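PDB 5JVK: T9SS C-terminal target domain-containing protein from Bacteroides cellulosilyticus, which probably hydrolyses O-glycosidic bonds in carbohydrates, as a family 39 glycoside hydrolase from a gut symbiont. Local coordinates for residues N26-L31 with L73-A78; T39-R44 with N48-G53. One frame throughout, in Å; residues are numbered along the deposited sequence.

Contact 1: N26-L31 with L73-A78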
# COMPACT_ATOMS: atom_id res chain seq x y z
N ASN A 26 1.30 15.42 21.76
CA ASN A 26 2.54 15.29 22.52
C ASN A 26 3.67 14.89 21.57
O ASN A 26 3.97 13.70 21.40
CB ASN A 26 2.34 14.25 23.65
CG ASN A 26 3.46 14.26 24.69
OD1 ASN A 26 4.40 15.05 24.62
ND2 ASN A 26 3.35 13.36 25.66
N VAL A 27 4.28 15.89 20.95
CA VAL A 27 5.29 15.67 19.90
C VAL A 27 6.69 15.31 20.42
O VAL A 27 7.39 14.51 19.78
CB VAL A 27 5.40 16.88 18.92
CG1 VAL A 27 4.04 17.20 18.33
CG2 VAL A 27 6.02 18.11 19.59
N ALA A 28 7.10 15.88 21.55
CA ALA A 28 8.46 15.68 22.07
C ALA A 28 8.58 16.00 23.56
O ALA A 28 7.62 16.46 24.18
CB ALA A 28 9.45 16.53 21.27
N LYS A 29 9.76 15.73 24.13
CA LYS A 29 10.07 16.03 25.53
C LYS A 29 11.41 16.77 25.65
O LYS A 29 12.36 16.47 24.92
CB LYS A 29 10.13 14.73 26.34
CG LYS A 29 10.26 14.93 27.85
CD LYS A 29 10.11 13.61 28.59
CE LYS A 29 10.39 13.78 30.08
NZ LYS A 29 10.12 12.53 30.84
N ASN A 30 11.46 17.73 26.57
CA ASN A 30 12.68 18.48 26.85
C ASN A 30 13.53 17.69 27.84
O ASN A 30 13.12 17.49 28.99
CB ASN A 30 12.31 19.86 27.43
CG ASN A 30 13.48 20.83 27.46
OD1 ASN A 30 14.65 20.43 27.42
ND2 ASN A 30 13.17 22.12 27.53
N LEU A 31 14.71 17.25 27.40
CA LEU A 31 15.68 16.59 28.28
C LEU A 31 16.82 17.52 28.72
O LEU A 31 17.87 17.05 29.18
CB LEU A 31 16.26 15.34 27.59
CG LEU A 31 15.28 14.25 27.14
CD1 LEU A 31 16.05 13.10 26.53
CD2 LEU A 31 14.41 13.76 28.30
N LEU A 73 7.59 19.66 11.60
CA LEU A 73 7.84 19.98 13.00
C LEU A 73 9.24 20.58 13.15
O LEU A 73 10.23 19.86 13.03
CB LEU A 73 7.70 18.72 13.86
CG LEU A 73 8.05 18.78 15.35
CD1 LEU A 73 7.25 19.85 16.09
CD2 LEU A 73 7.83 17.42 15.98
N GLU A 74 9.31 21.88 13.41
CA GLU A 74 10.58 22.58 13.67
C GLU A 74 10.79 22.72 15.18
O GLU A 74 10.00 23.39 15.84
CB GLU A 74 10.56 23.97 13.02
CG GLU A 74 10.52 23.95 11.50
CD GLU A 74 10.01 25.25 10.89
OE1 GLU A 74 10.22 26.33 11.49
OE2 GLU A 74 9.40 25.19 9.79
N LEU A 75 11.84 22.09 15.70
CA LEU A 75 12.15 22.12 17.14
C LEU A 75 13.43 22.90 17.41
O LEU A 75 14.41 22.77 16.67
CB LEU A 75 12.28 20.69 17.68
CG LEU A 75 10.98 19.90 17.82
CD1 LEU A 75 11.25 18.41 17.99
CD2 LEU A 75 10.13 20.42 18.98
N THR A 76 13.42 23.70 18.48
CA THR A 76 14.55 24.55 18.87
C THR A 76 14.72 24.55 20.39
O THR A 76 13.85 25.04 21.12
CB THR A 76 14.35 26.00 18.38
OG1 THR A 76 14.21 26.01 16.95
CG2 THR A 76 15.53 26.89 18.78
N LEU A 77 15.84 24.00 20.86
CA LEU A 77 16.23 24.07 22.27
C LEU A 77 17.20 25.23 22.46
O LEU A 77 18.18 25.35 21.72
CB LEU A 77 16.89 22.75 22.70
CG LEU A 77 17.25 22.59 24.18
CD1 LEU A 77 16.04 22.79 25.08
CD2 LEU A 77 17.87 21.22 24.41
N ALA A 78 16.93 26.09 23.46
CA ALA A 78 17.73 27.30 23.68
C ALA A 78 17.68 27.78 25.13
O ALA A 78 16.65 27.65 25.80
CB ALA A 78 17.28 28.40 22.74

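Contact 2: T39-R44 with N48-G53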
# COMPACT_ATOMS: atom_id res chain seq x y z
N THR A 39 11.12 25.05 22.19
CA THR A 39 10.03 25.61 21.38
C THR A 39 9.77 24.69 20.17
O THR A 39 10.72 24.20 19.55
CB THR A 39 10.38 27.03 20.88
OG1 THR A 39 10.73 27.85 22.00
CG2 THR A 39 9.20 27.67 20.14
N GLY A 40 8.49 24.48 19.87
CA GLY A 40 8.06 23.64 18.74
C GLY A 40 7.07 24.37 17.85
O GLY A 40 6.13 25.00 18.35
N LYS A 41 7.28 24.28 16.54
CA LYS A 41 6.37 24.84 15.53
C LYS A 41 5.93 23.73 14.59
O LYS A 41 6.77 23.07 13.98
CB LYS A 41 7.08 25.92 14.72
CG LYS A 41 7.25 27.25 15.44
CD LYS A 41 8.00 28.26 14.58
CE LYS A 41 7.13 28.88 13.50
NZ LYS A 41 7.93 29.57 12.45
N LEU A 42 4.61 23.52 14.48
CA LEU A 42 4.03 22.60 13.50
C LEU A 42 3.48 23.41 12.34
O LEU A 42 2.50 24.12 12.51
CB LEU A 42 2.91 21.76 14.13
CG LEU A 42 3.34 20.66 15.09
CD1 LEU A 42 2.15 20.17 15.89
CD2 LEU A 42 4.00 19.50 14.35
N VAL A 43 4.11 23.28 11.17
CA VAL A 43 3.77 24.05 9.97
C VAL A 43 3.18 23.13 8.89
O VAL A 43 3.85 22.20 8.43
CB VAL A 43 5.01 24.76 9.39
CG1 VAL A 43 4.61 25.77 8.33
CG2 VAL A 43 5.80 25.44 10.51
N ARG A 44 1.95 23.42 8.47
CA ARG A 44 1.22 22.57 7.52
C ARG A 44 1.73 22.75 6.08
O ARG A 44 2.11 23.86 5.69
CB ARG A 44 -0.28 22.89 7.57
CG ARG A 44 -1.15 21.94 6.76
CD ARG A 44 -2.60 21.95 7.20
NE ARG A 44 -3.30 23.20 6.88
CZ ARG A 44 -4.59 23.42 7.10
NH1 ARG A 44 -5.37 22.49 7.65
NH2 ARG A 44 -5.13 24.59 6.77
N ASN A 48 0.99 26.66 5.13
CA ASN A 48 1.80 27.02 6.31
C ASN A 48 1.00 27.40 7.57
O ASN A 48 1.43 28.25 8.34
CB ASN A 48 2.82 28.13 5.96
CG ASN A 48 3.68 27.79 4.76
OD1 ASN A 48 3.88 28.63 3.88
ND2 ASN A 48 4.20 26.57 4.71
N LEU A 49 -0.15 26.76 7.77
CA LEU A 49 -0.90 26.89 9.02
C LEU A 49 0.00 26.41 10.16
O LEU A 49 0.46 25.27 10.15
CB LEU A 49 -2.19 26.07 8.98
CG LEU A 49 -3.12 26.14 10.20
CD1 LEU A 49 -3.67 27.55 10.38
CD2 LEU A 49 -4.26 25.14 10.06
N THR A 50 0.27 27.30 11.11
CA THR A 50 1.28 27.08 12.15
C THR A 50 0.65 26.96 13.54
O THR A 50 -0.30 27.68 13.86
CB THR A 50 2.32 28.22 12.14
OG1 THR A 50 2.90 28.31 10.83
CG2 THR A 50 3.43 27.97 13.16
N PHE A 51 1.18 26.04 14.34
CA PHE A 51 0.79 25.87 15.74
C PHE A 51 2.04 25.81 16.61
O PHE A 51 3.00 25.12 16.25
CB PHE A 51 -0.05 24.61 15.91
CG PHE A 51 -1.33 24.63 15.14
CD1 PHE A 51 -2.41 25.41 15.57
CD2 PHE A 51 -1.47 23.89 13.96
CE1 PHE A 51 -3.59 25.44 14.85
CE2 PHE A 51 -2.65 23.92 13.24
CZ PHE A 51 -3.72 24.70 13.68
N SER A 52 2.03 26.53 17.73
CA SER A 52 3.21 26.70 18.58
C SER A 52 2.99 26.18 19.99
O SER A 52 1.87 26.17 20.50
CB SER A 52 3.60 28.17 18.64
OG SER A 52 4.20 28.57 17.42
N GLY A 53 4.09 25.77 20.62
CA GLY A 53 4.09 25.32 22.01
C GLY A 53 5.47 25.38 22.62
O GLY A 53 6.47 25.33 21.89

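Contact 1: N26-L31 with L73-A78
V27, A28 and N30 face L73, L75 and L77 across a gap between two strands, 26-30 and 73-78, whose axes come no closer than 9.7 Å and run 14° from parallel, with no hydrogen bond between them. This is the face-to-face packing of a beta sandwich: strand 23-30 belongs to a three-stranded sheet, strand 69-78 to a five-stranded one, and side chains from both sheets meet between them. On 73-78 the leucines at alternate positions all point toward the other sheet, as expected of an extended strand with one buried face. On 26-31, V27 and A28 are consecutive and yet both point inward; V27 departs from extended geometry (psi -36°), which breaks the alternation. The branched V27 meets L73 with CB 3.9 Å from L73 CD2, while its CG2 lies 4.1 Å from both L73 CD1 and L73 CD2. A28 offers a single methyl, CB, 4.2 Å from L75 CD1, a small side chain matched by the longer leucine opposite. L75 also touches L61, I11 and L13 of the opposing sheet. N30 is a polar residue in this buried setting, and its amide is well satisfied: OD1 accepts from the G32 backbone N, and ND2 donates to the carbonyls of M36 and A55. With CG anti to the backbone N (chi1 -167°), the amide reaches over to L77, the two side chains crossing at about a right angle. The methyl L77 CD1 sits 3.6 Å from N30 OD1 and 3.8 Å from N30 ND2.

Contact 2: T39-R44 with N48-G53
T39-R44 and N48-G53 pair as the antiparallel arms of a beta hairpin. Backbone bonds come in reciprocal pairs: G40 N to G53 O (3.0 Å) and back, then L42 N, nearly straight at 173°, to F51 O (2.9 Å) and back. Toward the turn R44 N donates to L49 O, followed by a weak bond from N48 N to R44 O. N48 has a left-handed backbone (phi 57°), which asparagine tolerates well, and its carbonyl O accepts from T50 OG1 at 2.9 Å. Among apolar contacts, V43 CG1 rests 3.7 Å from N48 CA, and the K41 CE methylene meets T50 CG2 on the same face as V43. R44, bent at chi3 (69°), turns one face of its guanidinium to L49, whose CD2 stands 3.4 Å above the plane, over its centre. Salt bridges join R44 NH2 to D47 and NH1 to E67; a leucine in its place would probably leave both carboxylates without their cationic mate and L49 CD2 without its flat cover. L42 and F51 lie on the other face and touch I63 of the opposing sheet. Strand 37-44 is hydrogen-bonded on its far side to strand 69-78, while 50-55 forms an outer strand of the five-stranded sheet.

How the contacts relate
Contacts 1 and 2 lie 12 Å apart, centre to centre, in the N-terminal beta sandwich, about 30 Å from the centre of the chain and apart from the eight-stranded barrel. Contact 1 joins the two sheets; contact 2 builds one of them. Along the chain, 26-31 comes first, then the hairpin of contact 2, and only afterwards 73-78, which returns beside 39-44 within the five-stranded sheet. There, E74 N lies 2.9 Å from K41 O and T76 O lies 2.9 Å from T39 N, both probable hydrogen bonds. L73 CD1 also packs against L42 CD2. The hairpin thus extends the sheet whose inner face contact 1 covers, so that the leucines of 73-78 and the L42 and F51 face of the hairpin line the same sandwich interior.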